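PDB 1S7J: phenazine biosynthesis protein PhzF family from Enterococcus faecalis, which probably acts as an isomerase, as inferred for members of the PhzF family. Local coordinates for residues Val81-Tyr86 / Glu109-Asp114. Sequence-based numbering, arbitrary orientation.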
loop_
_atom_site.group_PDB
_atom_site.type_symbol
_atom_site.label_atom_id
_atom_site.label_comp_id
_atom_site.label_asym_id
_atom_site.label_seq_id
_atom_site.Cartn_x
_atom_site.Cartn_y
_atom_site.Cartn_z
ATOM N N VAL A 81 -4.650 -13.688 -5.671
ATOM C CA VAL A 81 -5.545 -14.431 -6.546
ATOM C C VAL A 81 -4.848 -15.431 -7.451
ATOM O O VAL A 81 -5.466 -16.402 -7.883
ATOM C CB VAL A 81 -6.453 -13.509 -7.372
ATOM C CG1 VAL A 81 -6.606 -12.180 -6.693
ATOM C CG2 VAL A 81 -6.000 -13.380 -8.787
ATOM N N LEU A 82 -3.589 -15.159 -7.818
ATOM C CA LEU A 82 -2.849 -16.100 -8.654
ATOM C C LEU A 82 -2.501 -17.324 -7.804
ATOM O O LEU A 82 -2.663 -18.464 -8.243
ATOM C CB LEU A 82 -1.585 -15.460 -9.225
ATOM C CG LEU A 82 -1.792 -14.542 -10.431
ATOM C CD1 LEU A 82 -0.508 -13.843 -10.783
ATOM C CD2 LEU A 82 -2.321 -15.320 -11.624
ATOM N N PHE A 83 -2.075 -17.076 -6.579
ATOM C CA PHE A 83 -1.714 -18.142 -5.656
ATOM C C PHE A 83 -2.889 -19.024 -5.253
ATOM O O PHE A 83 -2.743 -20.240 -5.115
ATOM C CB PHE A 83 -1.104 -17.560 -4.365
ATOM C CG PHE A 83 0.362 -17.208 -4.474
ATOM C CD1 PHE A 83 0.793 -15.887 -4.276
ATOM C CD2 PHE A 83 1.317 -18.193 -4.737
ATOM C CE1 PHE A 83 2.162 -15.557 -4.339
ATOM C CE2 PHE A 83 2.684 -17.873 -4.804
ATOM C CZ PHE A 83 3.104 -16.554 -4.602
ATOM N N ASN A 84 -4.044 -18.411 -5.040
ATOM C CA ASN A 84 -5.223 -19.144 -4.614
ATOM C C ASN A 84 -6.194 -19.605 -5.669
ATOM O O ASN A 84 -6.976 -20.506 -5.419
ATOM C CB ASN A 84 -5.970 -18.341 -3.536
ATOM C CG ASN A 84 -5.176 -18.159 -2.280
ATOM O OD1 ASN A 84 -5.241 -18.971 -1.386
ATOM N ND2 ASN A 84 -4.380 -17.102 -2.242
ATOM N N TYR A 85 -6.174 -18.990 -6.851
ATOM C CA TYR A 85 -7.133 -19.369 -7.892
ATOM C C TYR A 85 -6.571 -19.773 -9.243
ATOM O O TYR A 85 -7.301 -20.281 -10.087
ATOM C CB TYR A 85 -8.174 -18.240 -8.085
ATOM C CG TYR A 85 -8.930 -17.879 -6.810
ATOM C CD1 TYR A 85 -8.384 -17.001 -5.885
ATOM C CD2 TYR A 85 -10.175 -18.468 -6.513
ATOM C CE1 TYR A 85 -9.034 -16.711 -4.682
ATOM C CE2 TYR A 85 -10.841 -18.177 -5.299
ATOM C CZ TYR A 85 -10.256 -17.308 -4.392
ATOM O OH TYR A 85 -10.842 -17.074 -3.166
ATOM N N TYR A 86 -5.276 -19.541 -9.463
ATOM C CA TYR A 86 -4.668 -19.897 -10.748
ATOM C C TYR A 86 -3.593 -20.929 -10.648
ATOM O O TYR A 86 -2.782 -21.103 -11.571
ATOM C CB TYR A 86 -4.188 -18.650 -11.478
ATOM C CG TYR A 86 -5.319 -17.869 -12.063
ATOM C CD1 TYR A 86 -5.707 -18.054 -13.394
ATOM C CD2 TYR A 86 -6.057 -16.969 -11.282
ATOM C CE1 TYR A 86 -6.794 -17.382 -13.928
ATOM C CE2 TYR A 86 -7.145 -16.294 -11.804
ATOM C CZ TYR A 86 -7.511 -16.503 -13.134
ATOM O OH TYR A 86 -8.575 -15.829 -13.672
ATOM N N GLU A 109 -0.321 -17.835 5.181
ATOM C CA GLU A 109 -1.355 -16.951 4.634
ATOM C C GLU A 109 -0.860 -15.515 4.421
ATOM O O GLU A 109 -1.657 -14.585 4.256
ATOM C CB GLU A 109 -2.618 -16.961 5.523
ATOM C CG GLU A 109 -3.933 -17.373 4.838
ATOM C CD GLU A 109 -4.198 -18.898 4.836
ATOM O OE1 GLU A 109 -5.243 -19.322 5.384
ATOM O OE2 GLU A 109 -3.377 -19.659 4.277
ATOM N N TYR A 110 0.460 -15.323 4.453
ATOM C CA TYR A 110 1.026 -14.011 4.229
ATOM C C TYR A 110 1.676 -13.917 2.888
ATOM O O TYR A 110 2.096 -14.917 2.311
ATOM C CB TYR A 110 2.012 -13.637 5.312
ATOM C CG TYR A 110 1.381 -13.266 6.619
ATOM C CD1 TYR A 110 0.859 -14.248 7.467
ATOM C CD2 TYR A 110 1.318 -11.932 7.036
ATOM C CE1 TYR A 110 0.297 -13.915 8.699
ATOM C CE2 TYR A 110 0.757 -11.586 8.266
ATOM C CZ TYR A 110 0.251 -12.581 9.094
ATOM O OH TYR A 110 -0.286 -12.242 10.312
ATOM N N TYR A 111 1.679 -12.703 2.349
ATOM C CA TYR A 111 2.273 -12.385 1.058
ATOM C C TYR A 111 3.288 -11.277 1.351
ATOM O O TYR A 111 2.985 -10.316 2.070
ATOM C CB TYR A 111 1.179 -11.932 0.068
ATOM C CG TYR A 111 0.084 -12.981 -0.067
ATOM C CD1 TYR A 111 -0.871 -13.145 0.944
ATOM C CD2 TYR A 111 0.098 -13.914 -1.118
ATOM C CE1 TYR A 111 -1.763 -14.215 0.934
ATOM C CE2 TYR A 111 -0.804 -14.991 -1.134
ATOM C CZ TYR A 111 -1.721 -15.136 -0.095
ATOM O OH TYR A 111 -2.523 -16.232 -0.036
ATOM N N TYR A 112 4.510 -11.472 0.881
ATOM C CA TYR A 112 5.589 -10.531 1.130
ATOM C C TYR A 112 6.047 -9.685 -0.037
ATOM O O TYR A 112 6.340 -10.193 -1.119
ATOM C CB TYR A 112 6.776 -11.270 1.748
ATOM C CG TYR A 112 6.439 -11.907 3.066
ATOM C CD1 TYR A 112 5.717 -13.109 3.121
ATOM C CD2 TYR A 112 6.803 -11.299 4.273
ATOM C CE1 TYR A 112 5.362 -13.685 4.350
ATOM C CE2 TYR A 112 6.457 -11.862 5.501
ATOM C CZ TYR A 112 5.738 -13.050 5.538
ATOM O OH TYR A 112 5.383 -13.589 6.749
ATOM N N LEU A 113 6.050 -8.382 0.180
ATOM C CA LEU A 113 6.486 -7.425 -0.815
ATOM C C LEU A 113 7.770 -6.809 -0.310
ATOM O O LEU A 113 7.993 -6.732 0.908
ATOM C CB LEU A 113 5.435 -6.335 -1.010
ATOM C CG LEU A 113 4.154 -6.647 -1.788
ATOM C CD1 LEU A 113 3.427 -7.837 -1.217
ATOM C CD2 LEU A 113 3.265 -5.423 -1.729
ATOM N N ASP A 114 8.608 -6.364 -1.216
ATOM C CA ASP A 114 9.887 -5.753 -0.861
ATOM C C ASP A 114 9.950 -4.313 -1.337
ATOM O O ASP A 114 9.542 -3.995 -2.458
ATOM C CB ASP A 114 11.042 -6.549 -1.487
ATOM C CG ASP A 114 10.900 -6.686 -2.994
ATOM O OD1 ASP A 114 11.409 -5.810 -3.726
ATOM O OD2 ASP A 114 10.253 -7.656 -3.448
HETATM O O HOH W 1 -3.998 -19.890 0.912
#
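Tyr-111 reaches from its strand to Phe-83 and Asn-84 near the end of helix 72-85, a worked example of how one tyrosine can serve an apolar and a polar neighbour at once. Its CB points toward the helix, and with CG anti to the carbonyl carbon (chi1 -56°) the ring is sent out to both residues. Further out, Tyr-111 CD2 lies 3.8 Å from Phe-83 CD1. Tyr-111 CE2 comes closer, to 3.6 Å of Phe-83 CD1, and is also 4.1 Å from Phe-83 CB. Phe-83 CD1 meets the tyrosine at its edge, in the ring plane, while the two rings form an oblique pair with planes at 49°. In the PhzF fold, related to diaminopimelate epimerase, this tyrosine links helix 72-85 to strand 110-116, which pairs with strands 100-107 and 243-259; Val-104 and Lys-106 also touch it. Tyr-111 CZ is 3.9 Å from Asn-84 ND2, and Tyr-111 OH accepts a hydrogen bond from Asn-84 ND2 at 3.0 Å. The bond is nearly straight, 167° at the hydrogen, and OH lies in the amide plane. ND2 also bonds to the carbonyl of Phe-80, one turn back; the two bonds together would limit rotation of the amide, while a water donates to Asn-84 OD1 and, weakly, to Glu-109 OE2.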